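Local structure of putative hyaluronoglucosaminidase (Clostridium perfringens, 6PWI) at residues Y37-S42 against R446-M451; A235-M240 against E283-V288; V366-V371 against A481-G486. The protein belongs to glycoside hydrolase family 84 and probably has hexosaminidase activity, this chain being the part of the longer protein that carries the catalytic barrel. All coordinates share one frame; numbering follows the deposited sequence.

In the fold
All three contacts are partly buried, and each involves the eight-stranded parallel barrel. Contact 2 lies within the barrel's outer layer, where two neighbouring helices meet through aliphatic groups, two of which also touch strand 250-255. Contacts 1 and 3 instead join loops of different regions: contact 1 brings the N-terminal domain onto the loop between helices 433-444 and 451-462, and contact 3 sets the loop after strand 359-362 against the long loop beyond helix 467-475. The chemistry follows the location. Contact 1 adds a bridging water to one aliphatic approach, contact 2 is apolar, and contact 3 packs leucine and isoleucine on an exposed histidine. Contacts 1 and 2 lie on opposite sides of the chain's centre.

Contact 1 (Y37-S42 against R446-M451); sequences YPIPQS and RADFDM
Beyond the cis peptide preceding Pro38, Ile39 is the first residue of 37-42 to meet Asp448. Its CG2 branch stands anti to the backbone N (CG1 at chi1 -57°), and this turns the methyl to the aspartate's CB, 4.1 Å from CG2 of Ile39. The two side chains run obliquely past one another, and the isoleucine methyl is also beside the carboxylate, at 4.1 Å between Ile39 CG2 and Asp448 OD2. From the barrel side, Asn445 ND2 donates both to Ile39 O and to Asp448 OD2, so a single amide nitrogen ties the two segments together.

Pro40 contributes its carbonyl. Pro40 O and Asp448 OD2 are 4.2 Å apart, too far for any direct bond, and both are acceptors. Its ring packs on Ile171 and Asp173 of strand 165-175.

At Gln41 the two segments are linked by water. The water donates to Gln41 O at 2.8 Å and to Asp448 OD2 at 2.9 Å, linking two acceptors that could not bond each other. OD2 thus receives two hydrogens, one from the water and one from Asn445, which would be expected to favour the charged carboxylate. The partner loop is shaped by a type I beta turn, closed where Phe449 N donates to Arg446 O at 3.1 Å, and Asp448 stands at its third position.

Ser42 then continues into strand 43-46. The arrangement is a domain interface: the N-terminal domain, related to domain 2 of glycosyl hydrolase family 20, rests against the loop following helix 433-444, which succeeds the last strand of the (beta/alpha)8 barrel.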
loop_
_atom_site.group_PDB
_atom_site.type_symbol
_atom_site.label_atom_id
_atom_site.label_comp_id
_atom_site.label_asym_id
_atom_site.label_seq_id
_atom_site.Cartn_x
_atom_site.Cartn_y
_atom_site.Cartn_z
ATOM N N TYR A 37 13.679 2.550 1.259
ATOM C CA TYR A 37 12.546 2.037 0.506
ATOM C C TYR A 37 11.647 3.198 0.102
ATOM O O TYR A 37 11.402 4.094 0.907
ATOM C CB TYR A 37 11.760 1.016 1.333
ATOM C CG TYR A 37 12.339 -0.373 1.321
ATOM C CD1 TYR A 37 12.093 -1.232 0.261
ATOM C CD2 TYR A 37 13.149 -0.824 2.356
ATOM C CE1 TYR A 37 12.632 -2.507 0.234
ATOM C CE2 TYR A 37 13.701 -2.096 2.342
ATOM C CZ TYR A 37 13.438 -2.941 1.275
ATOM O OH TYR A 37 13.959 -4.204 1.235
ATOM N N PRO A 38 11.099 3.223 -1.135
ATOM C CA PRO A 38 11.369 2.195 -2.142
ATOM C C PRO A 38 12.836 2.219 -2.557
ATOM O O PRO A 38 13.519 3.210 -2.321
ATOM C CB PRO A 38 10.494 2.630 -3.329
ATOM C CG PRO A 38 9.418 3.481 -2.694
ATOM C CD PRO A 38 10.149 4.241 -1.608
ATOM N N ILE A 39 13.302 1.118 -3.162
ATOM C CA ILE A 39 14.690 0.975 -3.571
ATOM C C ILE A 39 15.004 2.047 -4.611
ATOM O O ILE A 39 14.400 2.065 -5.683
ATOM C CB ILE A 39 14.973 -0.438 -4.124
ATOM C CG1 ILE A 39 14.619 -1.543 -3.120
ATOM C CG2 ILE A 39 16.416 -0.541 -4.601
ATOM C CD1 ILE A 39 15.509 -1.588 -1.896
ATOM N N PRO A 40 15.967 2.957 -4.341
ATOM C CA PRO A 40 16.268 4.042 -5.273
ATOM C C PRO A 40 16.770 3.447 -6.583
ATOM O O PRO A 40 17.391 2.386 -6.592
ATOM C CB PRO A 40 17.382 4.821 -4.561
ATOM C CG PRO A 40 17.199 4.457 -3.110
ATOM C CD PRO A 40 16.820 2.993 -3.146
ATOM N N GLN A 41 16.482 4.142 -7.684
ATOM C CA GLN A 41 16.910 3.682 -8.991
ATOM C C GLN A 41 18.435 3.617 -9.029
ATOM O O GLN A 41 18.994 2.726 -9.663
ATOM C CB GLN A 41 16.324 4.564 -10.090
ATOM C CG GLN A 41 14.803 4.586 -10.097
ATOM C CD GLN A 41 14.147 3.385 -10.736
ATOM O OE1 GLN A 41 14.782 2.576 -11.408
ATOM N NE2 GLN A 41 12.843 3.267 -10.545
ATOM N N SER A 42 19.095 4.550 -8.327
ATOM C CA SER A 42 20.549 4.628 -8.317
ATOM C C SER A 42 21.038 5.392 -7.088
ATOM O O SER A 42 20.640 6.536 -6.863
ATOM C CB SER A 42 21.062 5.262 -9.586
ATOM O OG SER A 42 22.476 5.362 -9.549
ATOM N N ARG A 446 10.302 -0.987 -10.212
ATOM C CA ARG A 446 9.761 -2.282 -10.587
ATOM C C ARG A 446 10.844 -3.357 -10.660
ATOM O O ARG A 446 10.697 -4.418 -10.060
ATOM C CB ARG A 446 8.967 -2.185 -11.889
ATOM C CG ARG A 446 7.534 -1.725 -11.682
ATOM C CD ARG A 446 6.961 -1.420 -13.045
ATOM N NE ARG A 446 5.998 -0.332 -13.057
ATOM C CZ ARG A 446 5.624 0.298 -14.169
ATOM N NH1 ARG A 446 6.156 -0.055 -15.331
ATOM N NH2 ARG A 446 4.732 1.278 -14.118
ATOM N N ALA A 447 11.917 -3.104 -11.411
ATOM C CA ALA A 447 12.889 -4.153 -11.686
ATOM C C ALA A 447 13.555 -4.639 -10.398
ATOM O O ALA A 447 13.832 -5.831 -10.263
ATOM C CB ALA A 447 13.904 -3.695 -12.705
ATOM N N ASP A 448 13.783 -3.720 -9.450
ATOM C CA ASP A 448 14.498 -4.055 -8.229
ATOM C C ASP A 448 13.534 -4.499 -7.132
ATOM O O ASP A 448 13.912 -4.523 -5.964
ATOM C CB ASP A 448 15.358 -2.890 -7.735
ATOM C CG ASP A 448 16.379 -2.395 -8.747
ATOM O OD1 ASP A 448 16.767 -3.185 -9.636
ATOM O OD2 ASP A 448 16.775 -1.214 -8.644
ATOM N N PHE A 449 12.297 -4.858 -7.494
ATOM C CA PHE A 449 11.375 -5.320 -6.470
ATOM C C PHE A 449 11.735 -6.741 -6.046
ATOM O O PHE A 449 11.621 -7.687 -6.830
ATOM C CB PHE A 449 9.912 -5.224 -6.901
ATOM C CG PHE A 449 8.945 -5.635 -5.820
ATOM C CD1 PHE A 449 8.831 -4.893 -4.651
ATOM C CD2 PHE A 449 8.160 -6.768 -5.959
ATOM C CE1 PHE A 449 7.945 -5.272 -3.653
ATOM C CE2 PHE A 449 7.271 -7.147 -4.961
ATOM C CZ PHE A 449 7.161 -6.396 -3.813
ATOM N N ASP A 450 12.174 -6.852 -4.786
ATOM C CA ASP A 450 12.477 -8.121 -4.148
ATOM C C ASP A 450 11.360 -8.467 -3.166
ATOM O O ASP A 450 11.412 -8.126 -1.990
ATOM C CB ASP A 450 13.860 -8.107 -3.498
ATOM C CG ASP A 450 14.351 -9.498 -3.153
ATOM O OD1 ASP A 450 13.659 -10.201 -2.394
ATOM O OD2 ASP A 450 15.414 -9.871 -3.664
ATOM N N MET A 451 10.350 -9.145 -3.705
ATOM C CA MET A 451 9.173 -9.659 -3.031
ATOM C C MET A 451 9.499 -10.124 -1.607
ATOM O O MET A 451 8.867 -9.668 -0.654
ATOM C CB MET A 451 8.667 -10.824 -3.882
ATOM C CG MET A 451 7.356 -11.412 -3.477
ATOM S SD MET A 451 6.928 -12.721 -4.658
ATOM C CE MET A 451 8.416 -13.720 -4.676
HETATM O O HOH W 1 18.516 0.103 -10.525
#

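Contact 2 (A235-M240 against E283-V288); sequences AEIKEM and EQLYSV
Gln284 O, in the helix that leads to Val288 and its contact with Lys238, takes the hydroxyl of Ser287, with OG of Ser287 2.7 Å from that oxygen. The donor comes in tilted 24° from the carbonyl plane, and the backbone N of Ser287, bonded mainly to Glu283 O, adds a weak bond to the same oxygen. One residue on, Val288 N donates to Leu285 O at 3.0 Å. These bonds run through the stretch leading to Val288.

Val288 makes the closest approach to the other helix. Its CB faces CB of Lys238 at 3.5 Å, and its CG1 methyl is 3.8 Å from Lys238 CB and 3.9 Å from Lys238 CD. The lysine's CG is anti to the backbone N (chi1 160°), which lays the aliphatic chain across the valine before the bend at its last torsion. The methylenes make the contact, while NZ turns away and forms a salt bridge with Asp242.

Deeper, the CG2 branch of Ile237 meets Leu285 CD1 of the other helix at 4.0 Å and, just beyond that helix, Val288 CG2 at 4.2 Å. The Ile237 and Leu285 side chains are oblique to each other. Ile237 also touches Phe251, and Leu285 touches Trp253, both on strand 250-255.

That shared strand identifies the packing: helices 231-247 and 268-286 are consecutive members of the outer ring of a (beta/alpha)8 barrel, and strand 250-255 leads from one to the other.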
loop_
_atom_site.group_PDB
_atom_site.type_symbol
_atom_site.label_atom_id
_atom_site.label_comp_id
_atom_site.label_asym_id
_atom_site.label_seq_id
_atom_site.Cartn_x
_atom_site.Cartn_y
_atom_site.Cartn_z
ATOM N N ALA A 235 -16.254 19.272 6.212
ATOM C CA ALA A 235 -15.181 19.722 7.086
ATOM C C ALA A 235 -14.291 18.539 7.461
ATOM O O ALA A 235 -13.093 18.708 7.693
ATOM C CB ALA A 235 -15.745 20.405 8.309
ATOM N N GLU A 236 -14.895 17.346 7.511
ATOM C CA GLU A 236 -14.163 16.121 7.790
ATOM C C GLU A 236 -13.275 15.787 6.597
ATOM O O GLU A 236 -12.127 15.396 6.780
ATOM C CB GLU A 236 -15.111 14.960 8.078
ATOM C CG GLU A 236 -15.731 15.010 9.462
ATOM C CD GLU A 236 -16.875 14.030 9.665
ATOM O OE1 GLU A 236 -16.955 13.021 8.914
ATOM O OE2 GLU A 236 -17.689 14.273 10.576
ATOM N N ILE A 237 -13.823 15.958 5.386
ATOM C CA ILE A 237 -13.084 15.738 4.155
ATOM C C ILE A 237 -11.884 16.684 4.118
ATOM O O ILE A 237 -10.770 16.252 3.818
ATOM C CB ILE A 237 -13.995 15.859 2.911
ATOM C CG1 ILE A 237 -14.938 14.656 2.787
ATOM C CG2 ILE A 237 -13.173 16.059 1.642
ATOM C CD1 ILE A 237 -16.009 14.806 1.725
ATOM N N LYS A 238 -12.107 17.961 4.459
ATOM C CA LYS A 238 -11.040 18.949 4.385
ATOM C C LYS A 238 -9.878 18.581 5.313
ATOM O O LYS A 238 -8.724 18.840 4.983
ATOM C CB LYS A 238 -11.555 20.377 4.589
ATOM C CG LYS A 238 -10.494 21.385 5.007
ATOM C CD LYS A 238 -10.816 22.803 4.597
ATOM C CE LYS A 238 -10.065 23.846 5.398
ATOM N NZ LYS A 238 -8.702 23.398 5.767
ATOM N N GLU A 239 -10.174 17.971 6.465
ATOM C CA GLU A 239 -9.109 17.539 7.358
ATOM C C GLU A 239 -8.267 16.449 6.693
ATOM O O GLU A 239 -7.048 16.439 6.831
ATOM C CB GLU A 239 -9.667 17.054 8.696
ATOM C CG GLU A 239 -9.891 18.162 9.704
ATOM C CD GLU A 239 -10.427 17.689 11.045
ATOM O OE1 GLU A 239 -10.652 16.472 11.199
ATOM O OE2 GLU A 239 -10.619 18.541 11.938
ATOM N N MET A 240 -8.924 15.542 5.958
ATOM C CA MET A 240 -8.225 14.458 5.286
ATOM C C MET A 240 -7.414 14.996 4.110
ATOM O O MET A 240 -6.291 14.552 3.885
ATOM C CB MET A 240 -9.188 13.366 4.815
ATOM C CG MET A 240 -9.737 12.566 5.970
ATOM S SD MET A 240 -10.782 11.193 5.453
ATOM C CE MET A 240 -12.364 12.002 5.212
ATOM N N GLU A 283 -16.569 21.682 -7.681
ATOM C CA GLU A 283 -16.169 22.968 -7.125
ATOM C C GLU A 283 -16.175 22.901 -5.599
ATOM O O GLU A 283 -15.285 23.460 -4.960
ATOM C CB GLU A 283 -17.068 24.104 -7.622
ATOM C CG GLU A 283 -16.894 24.451 -9.091
ATOM C CD GLU A 283 -15.584 25.129 -9.456
ATOM O OE1 GLU A 283 -14.741 25.327 -8.547
ATOM O OE2 GLU A 283 -15.408 25.463 -10.648
ATOM N N GLN A 284 -17.175 22.209 -5.027
ATOM C CA GLN A 284 -17.288 22.083 -3.580
ATOM C C GLN A 284 -16.063 21.354 -3.026
ATOM O O GLN A 284 -15.465 21.810 -2.051
ATOM C CB GLN A 284 -18.603 21.418 -3.158
ATOM C CG GLN A 284 -18.860 21.504 -1.655
ATOM C CD GLN A 284 -19.915 20.567 -1.110
ATOM O OE1 GLN A 284 -20.207 19.510 -1.669
ATOM N NE2 GLN A 284 -20.488 20.940 0.021
ATOM N N LEU A 285 -15.682 20.236 -3.659
ATOM C CA LEU A 285 -14.502 19.504 -3.223
ATOM C C LEU A 285 -13.256 20.349 -3.475
ATOM O O LEU A 285 -12.363 20.368 -2.631
ATOM C CB LEU A 285 -14.410 18.148 -3.932
ATOM C CG LEU A 285 -15.195 16.983 -3.319
ATOM C CD1 LEU A 285 -14.969 16.863 -1.822
ATOM C CD2 LEU A 285 -16.676 17.078 -3.631
ATOM N N TYR A 286 -13.219 21.056 -4.619
ATOM C CA TYR A 286 -12.090 21.899 -4.997
ATOM C C TYR A 286 -11.839 22.956 -3.923
ATOM O O TYR A 286 -10.689 23.313 -3.657
ATOM C CB TYR A 286 -12.326 22.599 -6.342
ATOM C CG TYR A 286 -11.132 23.363 -6.865
ATOM C CD1 TYR A 286 -10.215 22.762 -7.714
ATOM C CD2 TYR A 286 -10.905 24.689 -6.512
ATOM C CE1 TYR A 286 -9.109 23.454 -8.187
ATOM C CE2 TYR A 286 -9.800 25.393 -6.967
ATOM C CZ TYR A 286 -8.901 24.773 -7.815
ATOM O OH TYR A 286 -7.805 25.443 -8.276
ATOM N N SER A 287 -12.937 23.429 -3.312
ATOM C CA SER A 287 -12.915 24.517 -2.348
ATOM C C SER A 287 -12.299 24.071 -1.023
ATOM O O SER A 287 -11.908 24.909 -0.216
ATOM C CB SER A 287 -14.294 25.102 -2.157
ATOM O OG SER A 287 -15.041 24.354 -1.211
ATOM N N VAL A 288 -12.213 22.758 -0.783
ATOM C CA VAL A 288 -11.542 22.303 0.426
ATOM C C VAL A 288 -10.172 21.708 0.103
ATOM O O VAL A 288 -9.521 21.180 0.999
ATOM C CB VAL A 288 -12.412 21.377 1.304
ATOM C CG1 VAL A 288 -13.577 22.122 1.935
ATOM C CG2 VAL A 288 -12.905 20.141 0.565
#

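Contact 3 (V366-V371 against A481-G486); sequences VILGYV and APNWHG
An Asx motif at Asn483 shapes the loop that presents His485 to Ile367 and Leu368, in a loop-to-loop contact beside the (beta/alpha)8 barrel. Segment 366-371 belongs to the connection running from strand 359-362, the sixth of the barrel, to helix 373-383, a connection that leaves the strand's C-terminal end. Segment 481-486 lies between helices 467-475 and 496-507, in the passage from the barrel to the C-terminal helices.

The evidence for the motif is the hydrogen bond from the backbone N of Gly486 to the side-chain OD1 of Asn483, 2.7 Å long. It is moderately bent, with an angle of 140° at the hydrogen, and the donor is tilted 32° out of the carbonyl plane. Asn483 has its CG between the backbone N and the carbonyl carbon (chi1 58°), and this folds the amide back over the loop. At its other end ND2 donates to the carbonyls of Pro480 and Leu487, so both ends of the amide are bonded to backbone and its rotation is defined.

Across the contact, aliphatic groups pack on the histidine's CB and ring. Leu368 CD1 sits against His485 CB at 3.2 Å. The same methyl, Leu368 CD1, is 3.6 Å from His485 CG and reaches the adjoining ring carbon CD2 as well, and the two side chains cross at about a right angle. Ile367 approaches the far end of the ring, its CD1 lying 3.9 Å from His485 CE1. Both methyls approach the ring obliquely. His485 also touches a crystal neighbour, so lattice contacts may influence its pose.

Leu368 is the buried partner, resting on Asn392 and Leu487 as well, while Ile367 O accepts from Asn392 ND2. The leucine's CD1 lies 4.3 Å from Asn483 OD1, the oxygen that accepts from Gly486 N.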
loop_
_atom_site.group_PDB
_atom_site.type_symbol
_atom_site.label_atom_id
_atom_site.label_comp_id
_atom_site.label_asym_id
_atom_site.label_seq_id
_atom_site.Cartn_x
_atom_site.Cartn_y
_atom_site.Cartn_z
ATOM N N VAL A 366 -8.995 -10.898 -14.870
ATOM C CA VAL A 366 -10.164 -11.219 -14.060
ATOM C C VAL A 366 -10.247 -10.168 -12.957
ATOM O O VAL A 366 -9.391 -9.287 -12.898
ATOM C CB VAL A 366 -10.064 -12.635 -13.451
ATOM C CG1 VAL A 366 -10.113 -13.726 -14.508
ATOM C CG2 VAL A 366 -8.833 -12.793 -12.558
ATOM N N ILE A 367 -11.250 -10.288 -12.075
ATOM C CA ILE A 367 -11.452 -9.331 -11.000
ATOM C C ILE A 367 -10.237 -9.323 -10.074
ATOM O O ILE A 367 -9.745 -8.254 -9.723
ATOM C CB ILE A 367 -12.780 -9.573 -10.252
ATOM C CG1 ILE A 367 -13.977 -9.385 -11.194
ATOM C CG2 ILE A 367 -12.888 -8.676 -9.020
ATOM C CD1 ILE A 367 -15.330 -9.704 -10.583
ATOM N N LEU A 368 -9.751 -10.504 -9.677
ATOM C CA LEU A 368 -8.543 -10.565 -8.863
ATOM C C LEU A 368 -7.340 -10.859 -9.759
ATOM O O LEU A 368 -6.622 -11.830 -9.539
ATOM C CB LEU A 368 -8.683 -11.627 -7.763
ATOM C CG LEU A 368 -9.987 -11.635 -6.959
ATOM C CD1 LEU A 368 -9.976 -12.772 -5.950
ATOM C CD2 LEU A 368 -10.221 -10.312 -6.245
ATOM N N GLY A 369 -7.119 -10.013 -10.770
ATOM C CA GLY A 369 -6.056 -10.241 -11.734
ATOM C C GLY A 369 -4.664 -10.074 -11.126
ATOM O O GLY A 369 -4.460 -9.276 -10.209
ATOM N N TYR A 370 -3.710 -10.847 -11.649
ATOM C CA TYR A 370 -2.306 -10.642 -11.335
ATOM C C TYR A 370 -1.770 -9.544 -12.253
ATOM O O TYR A 370 -2.408 -9.211 -13.252
ATOM C CB TYR A 370 -1.531 -11.950 -11.534
ATOM C CG TYR A 370 -1.605 -12.967 -10.417
ATOM C CD1 TYR A 370 -0.444 -13.455 -9.829
ATOM C CD2 TYR A 370 -2.819 -13.479 -9.969
ATOM C CE1 TYR A 370 -0.485 -14.408 -8.823
ATOM C CE2 TYR A 370 -2.879 -14.431 -8.960
ATOM C CZ TYR A 370 -1.704 -14.894 -8.386
ATOM O OH TYR A 370 -1.735 -15.832 -7.395
ATOM N N VAL A 371 -0.603 -8.986 -11.915
ATOM C CA VAL A 371 0.062 -8.048 -12.806
ATOM C C VAL A 371 0.841 -8.836 -13.851
ATOM O O VAL A 371 1.836 -9.472 -13.516
ATOM C CB VAL A 371 1.012 -7.099 -12.053
ATOM C CG1 VAL A 371 1.712 -6.165 -13.031
ATOM C CG2 VAL A 371 0.291 -6.309 -10.974
ATOM N N ALA A 481 -7.797 -18.246 0.129
ATOM C CA ALA A 481 -8.565 -19.434 -0.236
ATOM C C ALA A 481 -9.143 -20.112 1.009
ATOM O O ALA A 481 -8.524 -20.092 2.074
ATOM C CB ALA A 481 -7.687 -20.381 -1.015
ATOM N N PRO A 482 -10.343 -20.737 0.941
ATOM C CA PRO A 482 -11.180 -20.735 -0.264
ATOM C C PRO A 482 -11.973 -19.446 -0.495
ATOM O O PRO A 482 -12.359 -18.767 0.452
ATOM C CB PRO A 482 -12.145 -21.906 -0.006
ATOM C CG PRO A 482 -12.282 -21.952 1.500
ATOM C CD PRO A 482 -10.928 -21.535 2.035
ATOM N N ASN A 483 -12.205 -19.125 -1.773
ATOM C CA ASN A 483 -12.966 -17.961 -2.189
ATOM C C ASN A 483 -13.496 -18.215 -3.598
ATOM O O ASN A 483 -12.928 -19.028 -4.327
ATOM C CB ASN A 483 -12.146 -16.671 -2.100
ATOM C CG ASN A 483 -10.884 -16.713 -2.936
ATOM O OD1 ASN A 483 -10.931 -16.587 -4.159
ATOM N ND2 ASN A 483 -9.748 -16.897 -2.284
ATOM N N TRP A 484 -14.554 -17.488 -3.976
ATOM C CA TRP A 484 -15.300 -17.761 -5.196
ATOM C C TRP A 484 -14.506 -17.389 -6.451
ATOM O O TRP A 484 -14.771 -17.932 -7.520
ATOM C CB TRP A 484 -16.699 -17.126 -5.143
ATOM C CG TRP A 484 -17.679 -17.928 -4.340
ATOM C CD1 TRP A 484 -18.345 -19.052 -4.739
ATOM C CD2 TRP A 484 -18.095 -17.682 -2.982
ATOM N NE1 TRP A 484 -19.147 -19.518 -3.732
ATOM C CE2 TRP A 484 -19.013 -18.700 -2.641
ATOM C CE3 TRP A 484 -17.788 -16.707 -2.027
ATOM C CZ2 TRP A 484 -19.623 -18.760 -1.388
ATOM C CZ3 TRP A 484 -18.386 -16.769 -0.787
ATOM C CH2 TRP A 484 -19.293 -17.783 -0.475
ATOM N N HIS A 485 -13.519 -16.494 -6.315
ATOM C CA HIS A 485 -12.677 -16.124 -7.444
ATOM C C HIS A 485 -11.551 -17.132 -7.663
ATOM O O HIS A 485 -11.087 -17.296 -8.782
ATOM C CB HIS A 485 -12.170 -14.681 -7.316
ATOM C CG HIS A 485 -13.271 -13.677 -7.226
ATOM N ND1 HIS A 485 -14.153 -13.448 -8.274
ATOM C CD2 HIS A 485 -13.651 -12.862 -6.216
ATOM C CE1 HIS A 485 -15.027 -12.529 -7.912
ATOM N NE2 HIS A 485 -14.732 -12.145 -6.651
ATOM N N GLY A 486 -11.097 -17.791 -6.595
ATOM C CA GLY A 486 -10.112 -18.854 -6.735
ATOM C C GLY A 486 -8.678 -18.351 -6.576
ATOM O O GLY A 486 -7.742 -18.956 -7.104
#